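Long-range contacts in DNA-entry nuclease inhibitor (Bacillus subtilis subsp. subtilis, PDB 4MQD), which inhibits the DNA-entry nuclease NucA and plays a part in the competence of cells to be transformed by donor DNA: residues L13-H18 and Q55-A60; H18-F23 and I90-I95; P30-T35 and A49-A54; E76-V81 and Q110-T115. All blocks are in the same frame, centred on the assembly; numbering follows the deposited sequence.

Contact 1: L13-H18 and Q55-A60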
# COMPACT_ATOMS: atom_id res chain seq x y z
N LEU A 13 -19.33 4.00 8.27
CA LEU A 13 -20.14 5.02 7.61
C LEU A 13 -20.99 4.37 6.52
O LEU A 13 -20.47 3.63 5.68
CB LEU A 13 -19.25 6.10 7.00
CG LEU A 13 -19.92 7.40 6.55
CD1 LEU A 13 -20.36 8.22 7.76
CD2 LEU A 13 -18.98 8.22 5.68
N SER A 14 -22.29 4.65 6.53
CA SER A 14 -23.19 4.16 5.48
C SER A 14 -23.11 5.08 4.27
O SER A 14 -23.50 6.24 4.35
CB SER A 14 -24.63 4.08 5.99
OG SER A 14 -24.76 3.09 6.99
N ILE A 15 -22.60 4.55 3.16
CA ILE A 15 -22.47 5.32 1.92
C ILE A 15 -23.78 5.29 1.15
O ILE A 15 -24.36 4.22 0.93
CB ILE A 15 -21.36 4.77 1.01
CG1 ILE A 15 -20.01 4.72 1.75
CG2 ILE A 15 -21.25 5.59 -0.28
CD1 ILE A 15 -19.59 6.03 2.37
N SER A 16 -24.25 6.47 0.74
CA SER A 16 -25.39 6.58 -0.15
C SER A 16 -24.99 7.38 -1.38
O SER A 16 -24.12 8.25 -1.32
CB SER A 16 -26.57 7.26 0.56
OG SER A 16 -27.13 6.41 1.53
N TYR A 17 -25.63 7.07 -2.51
CA TYR A 17 -25.40 7.76 -3.77
C TYR A 17 -23.92 7.80 -4.17
O TYR A 17 -23.44 8.80 -4.73
CB TYR A 17 -26.00 9.17 -3.71
CG TYR A 17 -27.46 9.17 -3.32
CD1 TYR A 17 -28.45 8.86 -4.26
CD2 TYR A 17 -27.87 9.46 -2.02
CE1 TYR A 17 -29.79 8.84 -3.91
CE2 TYR A 17 -29.21 9.45 -1.67
CZ TYR A 17 -30.16 9.14 -2.62
OH TYR A 17 -31.49 9.13 -2.27
N HIS A 18 -23.21 6.71 -3.89
CA HIS A 18 -21.83 6.51 -4.32
C HIS A 18 -20.90 7.69 -4.01
O HIS A 18 -20.07 8.06 -4.85
CB HIS A 18 -21.80 6.20 -5.82
CG HIS A 18 -22.63 5.02 -6.20
ND1 HIS A 18 -23.97 5.12 -6.52
CD2 HIS A 18 -22.32 3.71 -6.30
CE1 HIS A 18 -24.44 3.92 -6.80
NE2 HIS A 18 -23.46 3.04 -6.68
N GLN A 55 -17.27 3.32 -4.54
CA GLN A 55 -17.58 2.25 -5.49
C GLN A 55 -19.02 1.76 -5.38
O GLN A 55 -19.65 1.44 -6.39
CB GLN A 55 -16.63 1.07 -5.31
CG GLN A 55 -15.21 1.37 -5.73
CD GLN A 55 -14.35 0.12 -5.77
OE1 GLN A 55 -14.57 -0.81 -4.99
NE2 GLN A 55 -13.37 0.10 -6.66
N ARG A 56 -19.54 1.70 -4.16
CA ARG A 56 -20.90 1.21 -3.92
C ARG A 56 -21.49 1.76 -2.63
O ARG A 56 -20.78 2.30 -1.78
CB ARG A 56 -20.92 -0.32 -3.91
CG ARG A 56 -19.96 -0.95 -2.92
CD ARG A 56 -19.85 -2.46 -3.11
NE ARG A 56 -19.33 -2.81 -4.42
CZ ARG A 56 -18.04 -2.75 -4.78
NH1 ARG A 56 -17.11 -2.34 -3.93
NH2 ARG A 56 -17.69 -3.10 -6.02
N ASN A 57 -22.81 1.61 -2.51
CA ASN A 57 -23.53 2.01 -1.31
C ASN A 57 -23.54 0.87 -0.31
O ASN A 57 -24.19 -0.16 -0.53
CB ASN A 57 -24.95 2.43 -1.67
CG ASN A 57 -24.99 3.60 -2.63
OD1 ASN A 57 -24.11 4.46 -2.61
ND2 ASN A 57 -26.00 3.63 -3.48
N THR A 58 -22.81 1.04 0.78
CA THR A 58 -22.60 -0.01 1.76
C THR A 58 -22.07 0.59 3.05
O THR A 58 -21.74 1.78 3.10
CB THR A 58 -21.60 -1.07 1.22
OG1 THR A 58 -21.49 -2.15 2.15
CG2 THR A 58 -20.22 -0.45 0.99
N LYS A 59 -21.99 -0.23 4.10
CA LYS A 59 -21.34 0.18 5.34
C LYS A 59 -19.83 0.12 5.15
O LYS A 59 -19.24 -0.96 5.18
CB LYS A 59 -21.78 -0.69 6.52
CG LYS A 59 -23.05 -0.20 7.20
CD LYS A 59 -23.66 -1.23 8.13
CE LYS A 59 -24.49 -2.26 7.37
NZ LYS A 59 -25.25 -3.15 8.29
N ALA A 60 -19.22 1.28 4.93
CA ALA A 60 -17.79 1.39 4.67
C ALA A 60 -17.06 1.91 5.90
O ALA A 60 -17.68 2.42 6.83
CB ALA A 60 -17.55 2.30 3.48
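Gln-55 meets His-18 through its backbone. Its O lies near the plane of the imidazole, at the ring edge, 3.5 Å from CD2 of His-18. The Gln-55 amide turns to Glu-76. Arg-56 adds its CA beside the same ring atom, and its O packs on CG2 of Ile-15; its guanidinium forms a salt bridge with Asp-126. Asn-57 makes the main side-chain contact. Its CG is anti to the carbonyl carbon (chi1 -60°), and OD1 takes the N-H of His-18 at 2.7 Å. This bond is nearly straight and lies in the carbonyl plane, on a lone pair. The same OD1 sits over the centre of the imidazole, 3.9 Å above the ring plane. CB of Asn-57 presses on Ile-15 O at 3.2 Å. The two segments run antiparallel. Regular pairing, at the edge of the mixed sheet, is limited to Leu-13 with Ala-60 and Ser-14 with Lys-59; the rest face each other as loops. Thr-58 O accepts the N-H of Ile-15 at 2.9 Å, with an angle of 177° at the hydrogen. Lys-59 lays CG against Ser-14 OG. Ala-60 exchanges two backbone bonds with Leu-13, and its CB touches Ile-15 CG1 at 3.9 Å.

Contact 2: H18-F23 and I90-I95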
# COMPACT_ATOMS: atom_id res chain seq x y z
N HIS A 18 -23.21 6.71 -3.89
CA HIS A 18 -21.83 6.51 -4.32
C HIS A 18 -20.90 7.69 -4.01
O HIS A 18 -20.07 8.06 -4.85
CB HIS A 18 -21.80 6.20 -5.82
CG HIS A 18 -22.63 5.02 -6.20
ND1 HIS A 18 -23.97 5.12 -6.52
CD2 HIS A 18 -22.32 3.71 -6.30
CE1 HIS A 18 -24.44 3.92 -6.80
NE2 HIS A 18 -23.46 3.04 -6.68
N GLN A 19 -21.04 8.27 -2.83
CA GLN A 19 -20.20 9.40 -2.44
C GLN A 19 -20.13 9.63 -0.93
O GLN A 19 -21.01 9.20 -0.18
CB GLN A 19 -20.69 10.69 -3.13
CG GLN A 19 -21.91 11.33 -2.49
CD GLN A 19 -22.55 12.39 -3.36
OE1 GLN A 19 -22.27 13.58 -3.22
NE2 GLN A 19 -23.40 11.95 -4.29
N PHE A 20 -19.06 10.30 -0.52
CA PHE A 20 -18.97 10.90 0.81
C PHE A 20 -18.18 12.20 0.66
O PHE A 20 -17.41 12.36 -0.30
CB PHE A 20 -18.30 9.96 1.82
CG PHE A 20 -16.90 9.55 1.45
CD1 PHE A 20 -15.82 10.31 1.85
CD2 PHE A 20 -16.68 8.40 0.70
CE1 PHE A 20 -14.53 9.93 1.52
CE2 PHE A 20 -15.39 8.02 0.36
CZ PHE A 20 -14.31 8.78 0.77
N THR A 21 -18.36 13.12 1.60
CA THR A 21 -17.86 14.48 1.44
C THR A 21 -17.07 14.95 2.65
O THR A 21 -17.52 14.81 3.78
CB THR A 21 -19.03 15.45 1.16
OG1 THR A 21 -19.73 15.02 -0.01
CG2 THR A 21 -18.52 16.88 0.96
N VAL A 22 -15.90 15.52 2.37
CA VAL A 22 -15.06 16.14 3.39
C VAL A 22 -15.31 17.64 3.33
O VAL A 22 -15.16 18.24 2.26
CB VAL A 22 -13.57 15.86 3.13
CG1 VAL A 22 -12.70 16.47 4.23
CG2 VAL A 22 -13.32 14.36 3.00
N PHE A 23 -15.68 18.24 4.45
CA PHE A 23 -16.03 19.67 4.47
C PHE A 23 -15.68 20.37 5.78
O PHE A 23 -15.31 19.74 6.77
CB PHE A 23 -17.52 19.85 4.14
CG PHE A 23 -18.46 19.11 5.05
CD1 PHE A 23 -18.67 17.74 4.88
CD2 PHE A 23 -19.15 19.77 6.06
CE1 PHE A 23 -19.54 17.06 5.71
CE2 PHE A 23 -20.02 19.09 6.88
CZ PHE A 23 -20.22 17.73 6.71
N ILE A 90 -12.72 19.45 10.77
CA ILE A 90 -13.45 19.09 9.55
C ILE A 90 -14.51 18.03 9.85
O ILE A 90 -14.50 17.42 10.92
CB ILE A 90 -12.52 18.55 8.45
CG1 ILE A 90 -11.76 17.32 8.94
CG2 ILE A 90 -11.55 19.63 8.00
CD1 ILE A 90 -11.12 16.51 7.82
N HIS A 91 -15.40 17.81 8.89
CA HIS A 91 -16.37 16.72 8.96
C HIS A 91 -16.26 15.82 7.74
O HIS A 91 -15.80 16.25 6.68
CB HIS A 91 -17.80 17.26 9.03
CG HIS A 91 -18.09 18.06 10.26
ND1 HIS A 91 -17.98 17.54 11.54
CD2 HIS A 91 -18.52 19.34 10.41
CE1 HIS A 91 -18.30 18.47 12.42
NE2 HIS A 91 -18.64 19.57 11.76
N ILE A 92 -16.67 14.57 7.91
CA ILE A 92 -16.85 13.65 6.79
C ILE A 92 -18.23 13.03 6.92
O ILE A 92 -18.64 12.64 8.02
CB ILE A 92 -15.77 12.55 6.76
CG1 ILE A 92 -14.38 13.19 6.65
CG2 ILE A 92 -16.03 11.60 5.60
CD1 ILE A 92 -13.24 12.20 6.56
N GLU A 93 -18.96 12.97 5.81
CA GLU A 93 -20.35 12.54 5.84
C GLU A 93 -20.84 12.14 4.45
O GLU A 93 -20.43 12.72 3.44
CB GLU A 93 -21.23 13.66 6.40
CG GLU A 93 -22.64 13.22 6.79
CD GLU A 93 -23.48 14.34 7.37
OE1 GLU A 93 -22.92 15.37 7.81
OE2 GLU A 93 -24.72 14.19 7.40
N SER A 94 -21.71 11.14 4.41
CA SER A 94 -22.45 10.79 3.20
C SER A 94 -23.89 11.24 3.39
O SER A 94 -24.23 11.80 4.44
CB SER A 94 -22.38 9.28 2.93
OG SER A 94 -22.91 8.97 1.66
N ILE A 95 -24.74 11.01 2.40
CA ILE A 95 -26.11 11.50 2.45
C ILE A 95 -26.93 10.71 3.48
O ILE A 95 -27.12 9.50 3.34
CB ILE A 95 -26.75 11.48 1.05
CG1 ILE A 95 -26.02 12.49 0.15
CG2 ILE A 95 -28.23 11.82 1.12
CD1 ILE A 95 -26.08 12.18 -1.32
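The Phe-23 ring carries His-91 CB over one face, 3.7 Å from the ring centroid, in a CH-pi contact. CB is offset toward the rim and comes nearest to CZ of Phe-23. At the ring edge lie Glu-93 CB, in the ring plane, and Glu-93 OE1, near it. The imidazole reaches the same ring through CD2, which meets CE2 of Phe-23; the planes are 48° apart, an oblique pair. Chi1 of Phe-23 (57°) puts CG between the backbone N and the carbonyl carbon; the ring beyond it lies against His-91 and Glu-93. Polar atoms have partners outside the two segments: Glu-93 OE1 also forms a salt bridge with Arg-99, and His-91 ND1 bonds to Leu-100 O. Beneath these groups strands 19-23 and 90-93 run antiparallel, inner neighbours in the five-stranded antiparallel sheet. Thr-21 pairs with Glu-93 and Phe-23 with His-91, each through two backbone bonds. Val-22 and Ile-92 form the non-hydrogen-bonded pair between them. Their side chains lie side by side on the other face, with Val-22 CG2 4.0 Å from Ile-92 CG1. Val-22 CG1 meets Ile-90 CD1 at 3.9 Å, and Phe-20 CD1 touches Ile-92 CG2. This face is buried against Phe-64 of strand 59-66 and Phe-83 of strand 77-85. Beyond the regular pairing, the hydroxyl of Ser-94 donates to Gln-19 O at 2.7 Å. Ser-94 OG accepts the N-H of Ser-16.

Contact 3: P30-T35 and A49-A54; sequences PVMDWT and AISFEA
Van der Waals packing joins Met-32 and Trp-34 to strand 49-53. Met-32 is a selenomethionine. Its CG rests on Ser-51, 3.2 Å from OG and 3.5 Å from CB. The chain bends at chi2 (-68°), and CE beyond SE comes back to Ser-51 OG at 3.7 Å. CE also lies 4.0 Å from Ala-49 O, with Ala-49 CB a looser apolar neighbour. The six-membered part of the Trp-34 indole does the rest. CZ2 meets Ser-51 CB at 3.6 Å, and CZ3 meets Glu-53 CB at 3.7 Å; the carboxylate of Glu-53 leads away. Within the loop, Met-32 CB packs over one face of the indole, offset toward the rim.

Polar atoms of the strand also touch the indole. Ser-51 O lies at the edge of the ring system, near its plane, 3.3 Å from CH2. The N of Glu-53 approaches the same carbon obliquely at 3.4 Å.

The polar groups find partners in other parts of the chain. Ser-51 OG bonds to Thr-21 OG1 on the adjacent strand. The loop before helix 36-41 is thus held to strand 49-53 by packing, while a weak polar tie runs from Trp-34 NE1 to Gln-19 OE1 on strand 19-24.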
# COMPACT_ATOMS: atom_id res chain seq x y z
N PRO A 30 -23.15 21.05 -0.66
CA PRO A 30 -24.14 20.50 -1.58
C PRO A 30 -23.73 19.14 -2.12
O PRO A 30 -22.61 18.68 -1.86
CB PRO A 30 -24.16 21.53 -2.70
CG PRO A 30 -22.76 22.03 -2.75
CD PRO A 30 -22.28 22.04 -1.32
N VAL A 31 -24.63 18.51 -2.87
CA VAL A 31 -24.32 17.26 -3.57
C VAL A 31 -23.72 17.62 -4.93
O VAL A 31 -24.23 18.50 -5.62
CB VAL A 31 -25.58 16.38 -3.74
CG1 VAL A 31 -25.23 15.05 -4.40
CG2 VAL A 31 -26.24 16.14 -2.39
N MSE A 32 -22.64 16.94 -5.30
CA MSE A 32 -21.85 17.33 -6.47
C MSE A 32 -22.38 16.72 -7.73
O MSE A 32 -23.04 15.67 -7.69
CB MSE A 32 -20.40 16.88 -6.29
CG MSE A 32 -19.76 17.41 -5.01
SE MSE A 32 -19.50 19.36 -5.09
CE MSE A 32 -18.69 19.58 -3.31
N ASP A 33 -22.09 17.35 -8.86
CA ASP A 33 -22.50 16.85 -10.17
C ASP A 33 -21.55 15.76 -10.65
O ASP A 33 -20.49 16.05 -11.20
CB ASP A 33 -22.57 17.98 -11.20
CG ASP A 33 -23.11 17.52 -12.56
OD1 ASP A 33 -23.69 16.42 -12.65
OD2 ASP A 33 -22.95 18.28 -13.54
N TRP A 34 -21.94 14.51 -10.43
CA TRP A 34 -21.09 13.36 -10.77
C TRP A 34 -21.26 12.93 -12.23
O TRP A 34 -21.86 11.90 -12.53
CB TRP A 34 -21.37 12.20 -9.82
CG TRP A 34 -20.87 12.48 -8.44
CD1 TRP A 34 -21.61 12.85 -7.36
CD2 TRP A 34 -19.51 12.44 -8.00
NE1 TRP A 34 -20.80 13.03 -6.27
CE2 TRP A 34 -19.50 12.78 -6.64
CE3 TRP A 34 -18.30 12.13 -8.63
CZ2 TRP A 34 -18.33 12.83 -5.89
CZ3 TRP A 34 -17.13 12.18 -7.89
CH2 TRP A 34 -17.16 12.53 -6.53
N THR A 35 -20.70 13.75 -13.12
CA THR A 35 -20.65 13.44 -14.54
C THR A 35 -19.62 12.34 -14.78
O THR A 35 -18.88 11.97 -13.87
CB THR A 35 -20.25 14.67 -15.37
OG1 THR A 35 -19.01 15.20 -14.87
CG2 THR A 35 -21.33 15.75 -15.30
N ALA A 49 -15.07 22.28 0.21
CA ALA A 49 -15.52 20.90 0.37
C ALA A 49 -15.10 20.04 -0.81
O ALA A 49 -15.07 20.50 -1.95
CB ALA A 49 -17.03 20.85 0.53
N ILE A 50 -14.76 18.78 -0.52
CA ILE A 50 -14.42 17.80 -1.55
C ILE A 50 -15.27 16.56 -1.34
O ILE A 50 -15.26 15.98 -0.25
CB ILE A 50 -12.93 17.39 -1.48
CG1 ILE A 50 -12.01 18.61 -1.61
CG2 ILE A 50 -12.61 16.37 -2.58
CD1 ILE A 50 -10.59 18.35 -1.16
N SER A 51 -16.00 16.15 -2.37
CA SER A 51 -16.72 14.88 -2.35
C SER A 51 -15.91 13.85 -3.11
O SER A 51 -15.43 14.12 -4.22
CB SER A 51 -18.10 15.02 -2.98
OG SER A 51 -18.86 16.01 -2.31
N PHE A 52 -15.74 12.68 -2.51
CA PHE A 52 -15.03 11.58 -3.15
C PHE A 52 -16.02 10.53 -3.62
O PHE A 52 -17.01 10.25 -2.94
CB PHE A 52 -14.02 10.97 -2.17
CG PHE A 52 -12.86 11.87 -1.86
CD1 PHE A 52 -11.84 12.05 -2.78
CD2 PHE A 52 -12.79 12.54 -0.65
CE1 PHE A 52 -10.77 12.88 -2.50
CE2 PHE A 52 -11.72 13.38 -0.36
CZ PHE A 52 -10.71 13.55 -1.29
N GLU A 53 -15.76 9.96 -4.79
CA GLU A 53 -16.59 8.91 -5.34
C GLU A 53 -16.33 7.60 -4.59
O GLU A 53 -15.18 7.26 -4.30
CB GLU A 53 -16.28 8.70 -6.82
CG GLU A 53 -17.23 7.75 -7.53
CD GLU A 53 -16.60 7.07 -8.73
OE1 GLU A 53 -15.36 7.07 -8.86
OE2 GLU A 53 -17.37 6.52 -9.56
N ALA A 54 -17.40 6.89 -4.28
CA ALA A 54 -17.32 5.57 -3.66
C ALA A 54 -17.80 4.53 -4.65
O ALA A 54 -18.63 4.83 -5.51
CB ALA A 54 -18.16 5.53 -2.39

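Contact 4: E76-V81 and Q110-T115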
# COMPACT_ATOMS: atom_id res chain seq x y z
N GLU A 76 -7.71 0.41 -5.48
CA GLU A 76 -8.20 0.46 -6.85
C GLU A 76 -8.35 1.88 -7.39
O GLU A 76 -8.64 2.07 -8.57
CB GLU A 76 -9.54 -0.28 -6.95
CG GLU A 76 -9.40 -1.79 -6.77
CD GLU A 76 -10.60 -2.56 -7.29
OE1 GLU A 76 -11.71 -2.00 -7.34
OE2 GLU A 76 -10.42 -3.75 -7.64
N LYS A 77 -8.14 2.88 -6.53
CA LYS A 77 -8.22 4.28 -6.93
C LYS A 77 -7.42 5.14 -5.95
O LYS A 77 -7.51 4.95 -4.74
CB LYS A 77 -9.67 4.75 -6.96
CG LYS A 77 -9.90 6.15 -7.50
CD LYS A 77 -9.49 6.27 -8.96
CE LYS A 77 -10.20 7.42 -9.66
NZ LYS A 77 -9.88 7.46 -11.11
N LYS A 78 -6.64 6.07 -6.49
CA LYS A 78 -5.92 7.05 -5.70
C LYS A 78 -6.23 8.44 -6.24
O LYS A 78 -6.05 8.70 -7.42
CB LYS A 78 -4.41 6.80 -5.76
CG LYS A 78 -3.58 7.77 -4.93
CD LYS A 78 -2.10 7.46 -5.03
CE LYS A 78 -1.28 8.46 -4.23
NZ LYS A 78 0.18 8.15 -4.27
N VAL A 79 -6.72 9.31 -5.36
CA VAL A 79 -7.05 10.68 -5.73
C VAL A 79 -6.37 11.62 -4.75
O VAL A 79 -6.55 11.49 -3.54
CB VAL A 79 -8.57 10.91 -5.69
CG1 VAL A 79 -8.92 12.24 -6.35
CG2 VAL A 79 -9.31 9.77 -6.36
N THR A 80 -5.59 12.57 -5.27
CA THR A 80 -4.91 13.57 -4.46
C THR A 80 -5.39 14.97 -4.85
O THR A 80 -5.28 15.36 -6.01
CB THR A 80 -3.38 13.48 -4.60
OG1 THR A 80 -2.94 12.18 -4.19
CG2 THR A 80 -2.69 14.54 -3.75
N VAL A 81 -5.91 15.71 -3.87
CA VAL A 81 -6.55 17.00 -4.11
C VAL A 81 -6.07 18.04 -3.09
O VAL A 81 -5.94 17.73 -1.90
CB VAL A 81 -8.08 16.88 -4.01
CG1 VAL A 81 -8.76 18.22 -4.28
CG2 VAL A 81 -8.59 15.82 -4.97
N GLN A 110 -2.42 18.47 1.15
CA GLN A 110 -2.64 17.60 -0.00
C GLN A 110 -3.43 16.40 0.49
O GLN A 110 -2.87 15.49 1.11
CB GLN A 110 -1.32 17.16 -0.64
CG GLN A 110 -0.65 18.24 -1.48
CD GLN A 110 -1.45 18.62 -2.72
OE1 GLN A 110 -2.32 17.87 -3.18
NE2 GLN A 110 -1.15 19.79 -3.27
N LEU A 111 -4.74 16.42 0.24
CA LEU A 111 -5.64 15.39 0.71
C LEU A 111 -5.69 14.24 -0.30
O LEU A 111 -6.11 14.44 -1.44
CB LEU A 111 -7.04 15.97 0.91
CG LEU A 111 -8.03 15.11 1.70
CD1 LEU A 111 -7.62 15.02 3.16
CD2 LEU A 111 -9.44 15.67 1.57
N THR A 112 -5.25 13.06 0.13
CA THR A 112 -5.26 11.87 -0.72
C THR A 112 -6.29 10.87 -0.22
O THR A 112 -6.39 10.63 0.99
CB THR A 112 -3.87 11.21 -0.76
OG1 THR A 112 -2.91 12.14 -1.28
CG2 THR A 112 -3.88 9.97 -1.64
N CYS A 113 -7.05 10.28 -1.14
CA CYS A 113 -8.04 9.26 -0.82
C CYS A 113 -7.76 7.98 -1.60
O CYS A 113 -7.79 7.97 -2.83
CB CYS A 113 -9.45 9.76 -1.14
SG CYS A 113 -10.76 8.57 -0.76
N TRP A 114 -7.48 6.90 -0.87
CA TRP A 114 -7.30 5.58 -1.48
C TRP A 114 -8.59 4.78 -1.32
O TRP A 114 -9.13 4.68 -0.22
CB TRP A 114 -6.17 4.81 -0.81
CG TRP A 114 -4.79 5.32 -1.08
CD1 TRP A 114 -3.95 4.94 -2.09
CD2 TRP A 114 -4.07 6.28 -0.30
NE1 TRP A 114 -2.76 5.62 -1.99
CE2 TRP A 114 -2.80 6.45 -0.90
CE3 TRP A 114 -4.37 7.02 0.85
CZ2 TRP A 114 -1.84 7.32 -0.39
CZ3 TRP A 114 -3.42 7.89 1.35
CH2 TRP A 114 -2.17 8.04 0.73
N THR A 115 -9.06 4.20 -2.42
CA THR A 115 -10.20 3.29 -2.39
C THR A 115 -9.71 1.85 -2.23
O THR A 115 -9.03 1.32 -3.11
CB THR A 115 -11.04 3.39 -3.68
OG1 THR A 115 -11.55 4.73 -3.81
CG2 THR A 115 -12.21 2.41 -3.65
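Strands 77-81 and 110-115 run antiparallel, at 165° between their directions and 4.5 Å apart at closest approach. Val-79 with Cys-113 and Val-81 with Leu-111 are hydrogen-bonded pairs, each closed by two backbone bonds. Lys-78 with Trp-114 and Thr-80 with Thr-112 are non-hydrogen-bonded pairs. In both, CA-H groups point at carbonyl oxygens of the partner strand, as at Thr-112 CA to Val-79 O, 3.1 Å. At the end of the ladder Glu-76 N bonds to Thr-115 O at 2.9 Å. This ladder closes one side of the five-stranded mixed sheet, with strand 77-85 outermost. Val-79, Val-81, Leu-111 and Cys-113 point to the inner face, where Tyr-43, Ile-50 and Phe-52 of the second sheet pack on them. The face with Lys-78, Thr-80, Thr-112 and Trp-114 is more polar. The hydroxyls of Thr-80 and Thr-112 share a hydrogen bond of 2.9 Å between their OG1 atoms. The side chains of Thr-80 and Gln-110 cross at about a right angle, with Thr-80 CG2 3.4 Å from Gln-110 OE1. CG of Lys-78 is anti to the backbone N (chi1 -179°), and the chain, extended beyond it, lies alongside Trp-114, pointing the same way. Its CD is 3.6 Å from Trp-114 NE1. Thr-112 CG2 sits 3.4 Å above the plane of the same indole, offset toward the rim, and CE of Lys-78 touches this methyl at 4.0 Å.

Overall arrangement
Contacts 1 and 4 belong to the mixed sheet, at its two outer strands; contact 2 pairs two strands of the antiparallel sheet, and contact 3 lays a loop on a third. Contact 2 is the buried one, with none of its touching residues exposed, whereas the others are partly buried and contact 1 is the most exposed. Contacts 2 and 4 are regular ladders with apolar inner faces. These meet between the sheets, where Phe-20 reaches Cys-113. Contact 3 backs onto the same interior: Ile-50 and Phe-52 pack on Val-81, Leu-111 and Cys-113. Contact 1 relies on an asparagine and backbone bonds, while contact 3 is almost wholly packing. The centres of contacts 1 and 4 are about 17 Å apart, yet Gln-55 bonds to Glu-76.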